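Local coordinates for proteasome protein (Corynebacterium glutamicum ATCC 13032, PDB 2P90), which is of unknown function but belongs to the PAC2 family, whose relatives include proteasome assembly chaperones, at residues 9-14 and 56-61; 16-21 and 103-108; 24-29 and 130-135; 89-94 and 110-115. All coordinates share one frame; numbering follows the deposited sequence.

Contact 1 of 4, residues 9-14 and 56-61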
loop_
_atom_site.group_PDB
_atom_site.type_symbol
_atom_site.label_atom_id
_atom_site.label_comp_id
_atom_site.label_asym_id
_atom_site.label_seq_id
_atom_site.Cartn_x
_atom_site.Cartn_y
_atom_site.Cartn_z
ATOM N N TYR B 9 3.440 4.699 -21.277
ATOM C CA TYR B 9 2.855 6.001 -21.591
ATOM C C TYR B 9 2.350 6.020 -23.034
ATOM O O TYR B 9 2.696 5.157 -23.823
ATOM C CB TYR B 9 3.891 7.131 -21.421
ATOM C CG TYR B 9 5.091 6.993 -22.324
ATOM C CD1 TYR B 9 6.227 6.311 -21.885
ATOM C CD2 TYR B 9 5.087 7.510 -23.627
ATOM C CE1 TYR B 9 7.324 6.131 -22.718
ATOM C CE2 TYR B 9 6.208 7.351 -24.480
ATOM C CZ TYR B 9 7.312 6.667 -24.001
ATOM O OH TYR B 9 8.422 6.496 -24.777
ATOM N N GLU B 10 1.584 7.054 -23.356
ATOM C CA GLU B 10 1.088 7.312 -24.682
ATOM C C GLU B 10 1.605 8.693 -25.134
ATOM O O GLU B 10 1.522 9.668 -24.395
ATOM C CB GLU B 10 -0.455 7.303 -24.647
ATOM C CG GLU B 10 -1.129 6.951 -25.960
ATOM C CD GLU B 10 -0.585 5.640 -26.549
ATOM O OE1 GLU B 10 -0.784 4.579 -25.896
ATOM O OE2 GLU B 10 0.044 5.674 -27.646
ATOM N N LEU B 11 2.145 8.783 -26.338
ATOM C CA LEU B 11 2.497 10.102 -26.873
ATOM C C LEU B 11 1.281 10.831 -27.361
ATOM O O LEU B 11 0.404 10.274 -28.001
ATOM C CB LEU B 11 3.572 10.040 -27.951
ATOM C CG LEU B 11 4.992 9.783 -27.440
ATOM C CD1 LEU B 11 5.917 9.410 -28.585
ATOM C CD2 LEU B 11 5.540 10.946 -26.662
ATOM N N GLU B 12 1.211 12.098 -27.029
ATOM C CA GLU B 12 0.087 12.897 -27.469
ATOM C C GLU B 12 0.121 13.117 -29.007
ATOM O O GLU B 12 1.191 13.271 -29.632
ATOM C CB GLU B 12 0.084 14.195 -26.673
ATOM C CG GLU B 12 -1.161 15.013 -26.828
ATOM C CD GLU B 12 -2.338 14.525 -25.960
ATOM O OE1 GLU B 12 -2.250 13.449 -25.266
ATOM O OE2 GLU B 12 -3.358 15.258 -25.995
ATOM N N TYR B 13 -1.055 13.065 -29.607
ATOM C CA TYR B 13 -1.196 13.241 -31.043
ATOM C C TYR B 13 -2.251 14.315 -31.303
ATOM O O TYR B 13 -3.324 14.257 -30.705
ATOM C CB TYR B 13 -1.628 11.938 -31.690
ATOM C CG TYR B 13 -1.735 12.058 -33.179
ATOM C CD1 TYR B 13 -0.665 11.695 -34.001
ATOM C CD2 TYR B 13 -2.903 12.553 -33.785
ATOM C CE1 TYR B 13 -0.746 11.813 -35.374
ATOM C CE2 TYR B 13 -2.991 12.679 -35.172
ATOM C CZ TYR B 13 -1.903 12.305 -35.951
ATOM O OH TYR B 13 -1.972 12.407 -37.320
ATOM N N PRO B 14 -1.940 15.329 -32.151
ATOM C CA PRO B 14 -0.654 15.498 -32.858
ATOM C C PRO B 14 0.419 16.013 -31.901
ATOM O O PRO B 14 0.120 16.785 -30.982
ATOM C CB PRO B 14 -0.966 16.545 -33.958
ATOM C CG PRO B 14 -2.431 16.903 -33.802
ATOM C CD PRO B 14 -2.851 16.461 -32.426
ATOM N N ARG B 56 1.970 22.564 -23.164
ATOM C CA ARG B 56 1.297 21.620 -24.057
ATOM C C ARG B 56 1.697 20.221 -23.600
ATOM O O ARG B 56 2.892 19.957 -23.356
ATOM C CB ARG B 56 1.706 21.807 -25.540
ATOM C CG ARG B 56 1.288 23.113 -26.307
ATOM C CD ARG B 56 -0.233 23.299 -26.513
ATOM N NE ARG B 56 -0.772 24.360 -25.626
ATOM C CZ ARG B 56 -0.734 25.680 -25.881
ATOM N NH1 ARG B 56 -0.198 26.142 -27.016
ATOM N NH2 ARG B 56 -1.222 26.553 -24.997
ATOM N N LEU B 57 0.693 19.340 -23.477
ATOM C CA LEU B 57 0.908 17.916 -23.126
ATOM C C LEU B 57 1.667 17.128 -24.223
ATOM O O LEU B 57 1.268 17.132 -25.385
ATOM C CB LEU B 57 -0.434 17.235 -22.835
ATOM C CG LEU B 57 -0.390 15.805 -22.263
ATOM C CD1 LEU B 57 0.389 15.763 -20.959
ATOM C CD2 LEU B 57 -1.804 15.295 -22.041
ATOM N N ILE B 58 2.751 16.467 -23.842
ATOM C CA ILE B 58 3.536 15.647 -24.761
ATOM C C ILE B 58 3.230 14.143 -24.632
ATOM O O ILE B 58 3.029 13.443 -25.642
ATOM C CB ILE B 58 5.038 15.836 -24.493
ATOM C CG1 ILE B 58 5.491 17.238 -24.914
ATOM C CG2 ILE B 58 5.866 14.720 -25.160
ATOM C CD1 ILE B 58 6.897 17.505 -24.566
ATOM N N ALA B 59 3.229 13.647 -23.387
ATOM C CA ALA B 59 3.007 12.230 -23.097
ATOM C C ALA B 59 2.226 12.079 -21.803
ATOM O O ALA B 59 2.399 12.880 -20.876
ATOM C CB ALA B 59 4.321 11.498 -22.993
ATOM N N SER B 60 1.357 11.069 -21.758
ATOM C CA SER B 60 0.633 10.714 -20.557
ATOM C C SER B 60 0.976 9.305 -20.159
ATOM O O SER B 60 0.875 8.373 -20.945
ATOM C CB SER B 60 -0.872 10.787 -20.776
ATOM O OG SER B 60 -1.311 12.129 -20.737
ATOM N N PHE B 61 1.387 9.154 -18.920
ATOM C CA PHE B 61 1.591 7.842 -18.365
ATOM C C PHE B 61 0.262 7.147 -18.006
ATOM O O PHE B 61 -0.762 7.803 -17.667
ATOM C CB PHE B 61 2.558 7.936 -17.194
ATOM C CG PHE B 61 3.984 8.202 -17.623
ATOM C CD1 PHE B 61 4.908 7.166 -17.679
ATOM C CD2 PHE B 61 4.391 9.489 -18.017
ATOM C CE1 PHE B 61 6.249 7.400 -18.088
ATOM C CE2 PHE B 61 5.721 9.736 -18.437
ATOM C CZ PHE B 61 6.654 8.676 -18.469
HETATM O O HOH W 1 3.359 13.870 -28.309
#
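Tyr9 CB sits over the centre of the Phe61 ring, 3.8 Å above its plane, in a CH-pi contact. Tyr9 CG lies between the backbone N and the carbonyl carbon (chi1 61°). The Tyr9 ring then meets Phe61 obliquely, with the two planes at 54°. Its CD1 is 4.0 Å from Phe61 CE1, and its CD2 is 4.1 Å from Ala59 CB. Leu11 extends this apolar group. Its CD2 reaches Ala59 CB at 3.9 Å and also touches Ile58 CG2. Helix 116-129 covers this face, with Ala122 and Leu126 against Tyr9 and Val123 and Leu126 against Phe61.

The backbones pair at the level of Glu10 and Ser60, whose side chains point to the other face. Glu10 N donates to Ser60 O at 2.8 Å, and Ser60 N returns a bond to Glu10 O at 3.0 Å. Ser60 OG turns instead to Asn90 OD1, with which it is hydrogen-bonded. Farther along, Glu12 N gives a nearly straight bond (170°) to Ile58 O, 2.7 Å away. A water donates to that same Ile58 O and to Glu12 O, so Ile58 O accepts two bonds. The bent Glu12 chain crosses Leu57 at about a right angle, and Glu12 OE1 lies 3.7 Å from Leu57 CD2.

Strand 9-11 is thus an antiparallel edge strand of the mixed sheet within this chain. Its partner carries a classic beta bulge, where Ile58 and Ala59 both face Leu93 of the next strand.

Contact 2 of 4, residues 16-21 and 103-108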
loop_
_atom_site.group_PDB
_atom_site.type_symbol
_atom_site.label_atom_id
_atom_site.label_comp_id
_atom_site.label_asym_id
_atom_site.label_seq_id
_atom_site.Cartn_x
_atom_site.Cartn_y
_atom_site.Cartn_z
ATOM N N PRO B 16 3.293 17.965 -29.916
ATOM C CA PRO B 16 3.732 19.361 -29.929
ATOM C C PRO B 16 5.176 19.502 -30.422
ATOM O O PRO B 16 6.025 18.645 -30.147
ATOM C CB PRO B 16 3.636 19.781 -28.455
ATOM C CG PRO B 16 2.883 18.641 -27.767
ATOM C CD PRO B 16 3.227 17.436 -28.542
ATOM N N GLU B 17 5.430 20.586 -31.147
ATOM C CA GLU B 17 6.745 20.858 -31.711
ATOM C C GLU B 17 7.475 21.675 -30.659
ATOM O O GLU B 17 7.158 22.851 -30.465
ATOM C CB GLU B 17 6.642 21.566 -33.098
ATOM C CG GLU B 17 7.963 21.850 -33.831
ATOM C CD GLU B 17 8.721 20.572 -34.287
ATOM O OE1 GLU B 17 8.276 19.854 -35.240
ATOM O OE2 GLU B 17 9.789 20.287 -33.686
ATOM N N VAL B 18 8.442 21.023 -30.001
ATOM C CA VAL B 18 9.153 21.523 -28.804
ATOM C C VAL B 18 10.396 22.393 -29.094
ATOM O O VAL B 18 11.192 22.652 -28.181
ATOM C CB VAL B 18 9.610 20.344 -27.885
ATOM C CG1 VAL B 18 10.415 20.848 -26.690
ATOM C CG2 VAL B 18 8.418 19.529 -27.414
ATOM N N SER B 19 10.579 22.845 -30.333
ATOM C CA SER B 19 11.726 23.713 -30.634
ATOM C C SER B 19 11.473 25.144 -30.066
ATOM O O SER B 19 10.303 25.527 -29.839
ATOM C CB SER B 19 12.053 23.714 -32.140
ATOM O OG SER B 19 11.127 24.497 -32.880
ATOM N N GLY B 20 12.538 25.927 -29.829
ATOM C CA GLY B 20 13.914 25.551 -30.171
ATOM C C GLY B 20 14.508 26.473 -31.242
ATOM O O GLY B 20 14.531 26.148 -32.444
ATOM N N GLN B 21 14.959 27.651 -30.787
ATOM C CA GLN B 21 15.844 28.541 -31.555
ATOM C C GLN B 21 16.294 29.783 -30.757
ATOM O O GLN B 21 16.509 30.832 -31.366
ATOM C CB GLN B 21 15.210 28.934 -32.912
ATOM C CG GLN B 21 14.280 30.165 -32.927
ATOM C CD GLN B 21 13.105 30.100 -31.933
ATOM O OE1 GLN B 21 12.339 29.118 -31.891
ATOM N NE2 GLN B 21 12.944 31.174 -31.145
ATOM N N PRO B 103 11.397 27.176 -24.354
ATOM C CA PRO B 103 10.816 25.896 -23.924
ATOM C C PRO B 103 11.611 25.170 -22.841
ATOM O O PRO B 103 12.835 25.171 -22.849
ATOM C CB PRO B 103 10.808 25.050 -25.216
ATOM C CG PRO B 103 11.937 25.629 -26.068
ATOM C CD PRO B 103 12.011 27.088 -25.702
ATOM N N PHE B 104 10.891 24.564 -21.905
ATOM C CA PHE B 104 11.463 23.513 -21.081
ATOM C C PHE B 104 10.448 22.392 -20.872
ATOM O O PHE B 104 9.250 22.508 -21.196
ATOM C CB PHE B 104 11.994 24.039 -19.740
ATOM C CG PHE B 104 10.937 24.631 -18.846
ATOM C CD1 PHE B 104 10.436 23.901 -17.768
ATOM C CD2 PHE B 104 10.456 25.929 -19.075
ATOM C CE1 PHE B 104 9.476 24.460 -16.913
ATOM C CE2 PHE B 104 9.499 26.506 -18.246
ATOM C CZ PHE B 104 8.996 25.769 -17.158
ATOM N N LEU B 105 10.950 21.301 -20.313
ATOM C CA LEU B 105 10.152 20.109 -20.114
ATOM C C LEU B 105 9.851 19.866 -18.636
ATOM O O LEU B 105 10.701 20.029 -17.749
ATOM C CB LEU B 105 10.867 18.916 -20.737
ATOM C CG LEU B 105 10.422 18.511 -22.116
ATOM C CD1 LEU B 105 10.173 19.653 -23.072
ATOM C CD2 LEU B 105 11.386 17.457 -22.713
ATOM N N MET B 106 8.629 19.451 -18.389
ATOM C CA MET B 106 8.221 19.106 -17.055
ATOM C C MET B 106 7.509 17.727 -17.002
ATOM O O MET B 106 6.564 17.441 -17.753
ATOM C CB MET B 106 7.360 20.242 -16.475
ATOM C CG MET B 106 6.910 19.976 -15.053
ATOM S SD MET B 106 6.433 21.462 -14.139
ATOM C CE MET B 106 7.731 21.390 -12.970
ATOM N N LEU B 107 8.017 16.872 -16.126
ATOM C CA LEU B 107 7.350 15.640 -15.775
ATOM C C LEU B 107 6.791 15.817 -14.367
ATOM O O LEU B 107 7.530 15.935 -13.389
ATOM C CB LEU B 107 8.294 14.437 -15.838
ATOM C CG LEU B 107 7.693 13.100 -15.402
ATOM C CD1 LEU B 107 6.647 12.629 -16.418
ATOM C CD2 LEU B 107 8.813 12.066 -15.226
ATOM N N SER B 108 5.468 15.869 -14.288
ATOM C CA SER B 108 4.863 16.096 -13.020
ATOM C C SER B 108 3.600 15.267 -12.866
ATOM O O SER B 108 2.997 14.868 -13.828
ATOM C CB SER B 108 4.592 17.583 -12.835
ATOM O OG SER B 108 3.589 18.030 -13.726
#
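Val18 CG1 meets Leu105 CD1 at 3.8 Å, and the two side chains cross at about a right angle. The valine chain starts at CB, where it forks. CG1 stands anti to the backbone N (chi1 177°) and is the branch that faces strand 103-108. Besides Leu105 it comes within 4.5 Å of Pro103 CB, a looser contact. CG2 goes the other way and packs on Ile58 CD1, 3.8 Å away. Val18 thus packs on side chains of both strand 54-61 and strand 103-108, and on Val95 of strand 92-97, which lies between them in the mixed sheet. The loop that joins strand 9-11 to strand 27-33 passes across the sheet here, and Phe130 touches both Val18 and Leu105.

The backbone of the loop rests on the Pro103 ring. Pro103 CB and CG both lie near Val18 O, with CG the nearer at 3.7 Å. The same CG is 3.8 Å from Gly20 N. The peptide bond between Ser19 and Gly20 is cis. The carbonyl oxygen of that peptide, Ser19 O, accepts a hydrogen bond from Arg97 NH1.

Contact 3 of 4, residues 24-29 and 130-135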
loop_
_atom_site.group_PDB
_atom_site.type_symbol
_atom_site.label_atom_id
_atom_site.label_comp_id
_atom_site.label_asym_id
_atom_site.label_seq_id
_atom_site.Cartn_x
_atom_site.Cartn_y
_atom_site.Cartn_z
ATOM N N GLY B 24 20.103 24.172 -28.922
ATOM C CA GLY B 24 20.426 23.246 -27.834
ATOM C C GLY B 24 19.182 22.608 -27.226
ATOM O O GLY B 24 18.049 23.041 -27.491
ATOM N N GLY B 25 19.389 21.582 -26.402
ATOM C CA GLY B 25 18.288 20.795 -25.861
ATOM C C GLY B 25 17.691 21.359 -24.581
ATOM O O GLY B 25 18.402 21.961 -23.770
ATOM N N PRO B 26 16.380 21.128 -24.366
ATOM C CA PRO B 26 15.747 21.594 -23.125
ATOM C C PRO B 26 16.244 20.844 -21.876
ATOM O O PRO B 26 16.861 19.784 -21.963
ATOM C CB PRO B 26 14.264 21.322 -23.374
ATOM C CG PRO B 26 14.281 20.128 -24.291
ATOM C CD PRO B 26 15.426 20.390 -25.220
ATOM N N THR B 27 16.028 21.445 -20.720
ATOM C CA THR B 27 16.193 20.697 -19.492
ATOM C C THR B 27 14.816 20.143 -19.045
ATOM O O THR B 27 13.742 20.728 -19.329
ATOM C CB THR B 27 17.006 21.477 -18.391
ATOM O OG1 THR B 27 16.330 21.449 -17.109
ATOM C CG2 THR B 27 17.261 22.875 -18.802
ATOM N N LEU B 28 14.866 18.978 -18.402
ATOM C CA LEU B 28 13.670 18.373 -17.859
ATOM C C LEU B 28 13.614 18.623 -16.356
ATOM O O LEU B 28 14.583 18.385 -15.647
ATOM C CB LEU B 28 13.624 16.882 -18.169
ATOM C CG LEU B 28 12.487 16.041 -17.524
ATOM C CD1 LEU B 28 11.116 16.399 -18.058
ATOM C CD2 LEU B 28 12.770 14.570 -17.718
ATOM N N ILE B 29 12.450 19.069 -15.895
ATOM C CA ILE B 29 12.120 19.183 -14.474
ATOM C C ILE B 29 11.217 18.028 -14.057
ATOM O O ILE B 29 10.197 17.770 -14.687
ATOM C CB ILE B 29 11.429 20.538 -14.211
ATOM C CG1 ILE B 29 12.355 21.647 -14.738
ATOM C CG2 ILE B 29 11.072 20.711 -12.718
ATOM C CD1 ILE B 29 11.650 22.935 -14.895
ATOM N N PHE B 130 13.643 13.500 -26.811
ATOM C CA PHE B 130 13.467 14.946 -26.910
ATOM C C PHE B 130 14.763 15.746 -26.829
ATOM O O PHE B 130 14.736 16.975 -26.782
ATOM C CB PHE B 130 12.398 15.436 -25.939
ATOM C CG PHE B 130 11.011 15.105 -26.392
ATOM C CD1 PHE B 130 10.316 15.976 -27.237
ATOM C CD2 PHE B 130 10.413 13.894 -26.029
ATOM C CE1 PHE B 130 9.044 15.678 -27.673
ATOM C CE2 PHE B 130 9.171 13.566 -26.482
ATOM C CZ PHE B 130 8.468 14.454 -27.298
ATOM N N GLY B 131 15.886 15.027 -26.879
ATOM C CA GLY B 131 17.220 15.610 -26.802
ATOM C C GLY B 131 17.403 16.505 -25.594
ATOM O O GLY B 131 17.985 17.576 -25.703
ATOM N N VAL B 132 16.859 16.077 -24.453
ATOM C CA VAL B 132 17.034 16.772 -23.159
ATOM C C VAL B 132 18.515 16.746 -22.836
ATOM O O VAL B 132 19.174 15.720 -23.050
ATOM C CB VAL B 132 16.201 16.058 -22.026
ATOM C CG1 VAL B 132 16.580 16.513 -20.597
ATOM C CG2 VAL B 132 14.747 16.252 -22.276
ATOM N N GLU B 133 19.023 17.846 -22.290
ATOM C CA GLU B 133 20.451 17.950 -21.978
ATOM C C GLU B 133 20.785 17.915 -20.488
ATOM O O GLU B 133 21.925 17.701 -20.125
ATOM C CB GLU B 133 21.087 19.166 -22.692
ATOM C CG GLU B 133 21.094 20.474 -21.898
ATOM C CD GLU B 133 22.290 20.598 -20.917
ATOM O OE1 GLU B 133 22.077 21.225 -19.836
ATOM O OE2 GLU B 133 23.411 20.066 -21.220
ATOM N N ASN B 134 19.788 18.103 -19.629
ATOM C CA ASN B 134 19.978 18.021 -18.174
ATOM C C ASN B 134 18.648 17.740 -17.466
ATOM O O ASN B 134 17.594 18.264 -17.835
ATOM C CB ASN B 134 20.614 19.310 -17.601
ATOM C CG ASN B 134 20.954 19.208 -16.105
ATOM O OD1 ASN B 134 20.700 20.131 -15.348
ATOM N ND2 ASN B 134 21.537 18.108 -15.687
ATOM N N THR B 135 18.709 16.943 -16.420
ATOM C CA THR B 135 17.491 16.618 -15.677
ATOM C C THR B 135 17.609 17.046 -14.218
ATOM O O THR B 135 18.596 16.754 -13.558
ATOM C CB THR B 135 17.112 15.088 -15.779
ATOM O OG1 THR B 135 16.898 14.747 -17.154
ATOM C CG2 THR B 135 15.844 14.775 -14.946
#
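Val132 lies against Pro26 and Leu28 at the end of a Schellman motif, which closes helix 116-129 with Gly131 as its C-prime residue. Gly131 N is satisfied by Glu128 O and Val132 N by Val127 O. The chain then enters strand 134-143, which runs parallel to strand 27-33. Strand 103-108, helix 116-129 and strand 134-143 form a beta-alpha-beta crossover with strand 27-33 between its two strands.

Two backbone bonds join the segments. Glu133 N donates to Pro26 O at 2.9 Å. Leu28 N donates to Asn134 O, also at 2.9 Å. Both acceptors have a CA-H...O contact as well: Val132 CA is 3.2 Å from Pro26 O, and Thr27 CA is 3.3 Å from Asn134 O. Farther out, backbone bonds pair Leu28 with Ile136 and Thr135 with Asn193, and Glu133 O is hydrogen-bonded to Asn193 ND2.

The polar ends of Glu133 and Asn134 find partners outside the two segments. Glu133 OE1 forms a salt bridge with Arg162 NH1, and Asn134 ND2 is hydrogen-bonded to Ser159 OG. On the opposite edge of strand 27-33, the backbones of Thr27 and Ile29 pair with Leu105.

Leu28 and Thr135 lie side by side and point the same way, with Leu28 CD2 4.1 Å from Thr135 CG2. Val132 CG1 stands anti to its backbone N (chi1 167°). It touches Leu28 CB at 3.8 Å and Leu28 N at 3.7 Å.

Contact 4 of 4, residues 89-94 and 110-115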
loop_
_atom_site.group_PDB
_atom_site.type_symbol
_atom_site.label_atom_id
_atom_site.label_comp_id
_atom_site.label_asym_id
_atom_site.label_seq_id
_atom_site.Cartn_x
_atom_site.Cartn_y
_atom_site.Cartn_z
ATOM N N LEU B 89 -5.450 12.461 -11.849
ATOM C CA LEU B 89 -4.105 12.154 -11.339
ATOM C C LEU B 89 -3.110 11.976 -12.478
ATOM O O LEU B 89 -2.330 11.039 -12.472
ATOM C CB LEU B 89 -4.089 10.903 -10.426
ATOM C CG LEU B 89 -4.173 10.911 -8.900
ATOM C CD1 LEU B 89 -3.385 9.722 -8.320
ATOM C CD2 LEU B 89 -3.708 12.160 -8.202
ATOM N N ASN B 90 -3.165 12.875 -13.459
ATOM C CA ASN B 90 -2.300 12.790 -14.635
ATOM C C ASN B 90 -0.841 12.933 -14.262
ATOM O O ASN B 90 -0.458 13.871 -13.593
ATOM C CB ASN B 90 -2.678 13.820 -15.704
ATOM C CG ASN B 90 -1.729 13.783 -16.933
ATOM O OD1 ASN B 90 -1.755 12.841 -17.771
ATOM N ND2 ASN B 90 -0.892 14.822 -17.047
ATOM N N LEU B 91 -0.061 11.925 -14.635
ATOM C CA LEU B 91 1.378 11.967 -14.609
ATOM C C LEU B 91 1.705 12.215 -16.078
ATOM O O LEU B 91 1.541 11.332 -16.912
ATOM C CB LEU B 91 1.953 10.622 -14.120
ATOM C CG LEU B 91 3.480 10.390 -14.085
ATOM C CD1 LEU B 91 4.164 11.327 -13.096
ATOM C CD2 LEU B 91 3.784 8.995 -13.713
ATOM N N GLY B 92 2.111 13.434 -16.405
ATOM C CA GLY B 92 2.345 13.782 -17.779
ATOM C C GLY B 92 3.657 14.487 -17.971
ATOM O O GLY B 92 4.214 15.050 -17.032
ATOM N N LEU B 93 4.149 14.422 -19.207
ATOM C CA LEU B 93 5.286 15.192 -19.668
ATOM C C LEU B 93 4.752 16.352 -20.493
ATOM O O LEU B 93 3.943 16.159 -21.429
ATOM C CB LEU B 93 6.204 14.313 -20.519
ATOM C CG LEU B 93 7.493 14.955 -21.040
ATOM C CD1 LEU B 93 8.347 15.401 -19.870
ATOM C CD2 LEU B 93 8.267 13.956 -21.889
ATOM N N HIS B 94 5.177 17.558 -20.118
ATOM C CA HIS B 94 4.716 18.788 -20.800
ATOM C C HIS B 94 5.864 19.561 -21.373
ATOM O O HIS B 94 6.983 19.508 -20.827
ATOM C CB HIS B 94 3.999 19.743 -19.854
ATOM C CG HIS B 94 2.764 19.168 -19.248
ATOM N ND1 HIS B 94 2.783 18.439 -18.074
ATOM C CD2 HIS B 94 1.474 19.209 -19.654
ATOM C CE1 HIS B 94 1.555 18.055 -17.784
ATOM N NE2 HIS B 94 0.744 18.507 -18.728
ATOM N N PRO B 110 1.670 12.304 -9.854
ATOM C CA PRO B 110 2.019 11.427 -8.715
ATOM C C PRO B 110 3.282 10.584 -8.930
ATOM O O PRO B 110 3.463 10.019 -10.035
ATOM C CB PRO B 110 0.817 10.484 -8.653
ATOM C CG PRO B 110 0.277 10.478 -10.079
ATOM C CD PRO B 110 0.397 11.889 -10.481
ATOM N N GLU B 111 4.129 10.481 -7.900
ATOM C CA GLU B 111 5.197 9.475 -7.929
ATOM C C GLU B 111 4.519 8.109 -8.139
ATOM O O GLU B 111 3.624 7.778 -7.377
ATOM C CB GLU B 111 5.964 9.451 -6.594
ATOM C CG GLU B 111 6.893 8.258 -6.453
ATOM C CD GLU B 111 7.623 8.178 -5.127
ATOM O OE1 GLU B 111 6.987 8.325 -4.048
ATOM O OE2 GLU B 111 8.858 7.937 -5.174
ATOM N N PRO B 112 4.924 7.305 -9.157
ATOM C CA PRO B 112 4.318 5.936 -9.275
ATOM C C PRO B 112 4.450 5.070 -8.026
ATOM O O PRO B 112 5.504 5.106 -7.375
ATOM C CB PRO B 112 5.129 5.296 -10.413
ATOM C CG PRO B 112 5.517 6.507 -11.280
ATOM C CD PRO B 112 5.858 7.598 -10.266
ATOM N N ASP B 113 3.412 4.295 -7.695
ATOM C CA ASP B 113 3.534 3.270 -6.644
ATOM C C ASP B 113 4.285 2.030 -7.205
ATOM O O ASP B 113 4.990 1.338 -6.472
ATOM C CB ASP B 113 2.166 2.805 -6.140
ATOM C CG ASP B 113 1.361 3.882 -5.494
ATOM O OD1 ASP B 113 1.586 4.197 -4.286
ATOM O OD2 ASP B 113 0.424 4.380 -6.162
ATOM N N LEU B 114 4.128 1.777 -8.515
ATOM C CA LEU B 114 4.527 0.518 -9.129
ATOM C C LEU B 114 5.512 0.703 -10.285
ATOM O O LEU B 114 5.610 1.794 -10.886
ATOM C CB LEU B 114 3.264 -0.223 -9.648
ATOM C CG LEU B 114 1.987 -0.236 -8.756
ATOM C CD1 LEU B 114 0.817 -0.820 -9.482
ATOM C CD2 LEU B 114 2.189 -0.953 -7.391
ATOM N N ARG B 115 6.209 -0.395 -10.608
ATOM C CA ARG B 115 7.027 -0.485 -11.816
ATOM C C ARG B 115 8.126 0.610 -11.950
ATOM O O ARG B 115 8.300 1.179 -13.062
ATOM C CB ARG B 115 6.134 -0.427 -13.064
ATOM C CG ARG B 115 5.153 -1.591 -13.244
ATOM C CD ARG B 115 5.121 -1.971 -14.744
ATOM N NE ARG B 115 4.547 -3.268 -14.829
ATOM C CZ ARG B 115 5.163 -4.401 -15.097
ATOM N NH1 ARG B 115 6.419 -4.484 -15.459
ATOM N NH2 ARG B 115 4.451 -5.482 -14.994
#
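Leu91 and Pro110 meet at the open end of a beta hairpin. Strands 92-97 and 103-108 form the hairpin; residues 89-91 lead into its first strand, and 110-115 follow its second. With CG anti to the backbone N (chi1 176°), the Leu91 branch point lies near Pro110 O. The CB of this leucine is 4.2 Å from Pro110 CD, while Leu91 CD1 lies 3.4 Å from Pro110 O. The other methyl, Leu91 CD2, reaches Pro112 CG at 3.9 Å, and these two side chains meet at about a right angle. One leucine thus spans both prolines.

The Pro110 ring is also met by Leu89. Leu89 CD1 touches Pro110 CG at 4.1 Å. The carbonyl of Leu89 comes to the same ring, with Leu89 O 3.5 Å from Pro110 CD. Asn90 O is near that CD too, at 3.8 Å.

Behind these contacts lies a second shell. Phe119 of helix 116-129 touches both Leu91 and Pro112, and Phe61 backs Leu91. Ile67 lies on Pro110. From Glu111 on, the loop carries charges to a subunit interface: Glu111 and Asp113 form salt bridges with Arg70 of the second subunit, and Arg115 with Glu65 of that subunit.

Two backbone carbonyls of the contact are bonded to side chains outside it. Leu89 O, which lies against the Pro110 ring, accepts a hydrogen bond from Asn63 ND2. Pro112 O accepts one from Trp116 NE1 in the helix that starts just after Arg115.

From the N terminus, contact 1 brings strand 54-61 back to strand 9-11 and closes the first loop. Contacts 2 and 3 open inside that loop and close much later, so both cross contact 1 and also cross each other. Contact 4 opens only after contact 1 has closed. It crosses contact 2 and is nested within the loop closed by contact 3. All four reach the same mixed sheet, through strands 9-11, 54-61, 92-97, 103-108, 27-33 and 134-143, in that order across it. Neighbouring strands link the contacts directly: Ala59 and Leu93 join contacts 1 and 4, Met106 and His94 join 2 and 4, and Leu105 and Ile29 join 2 and 3.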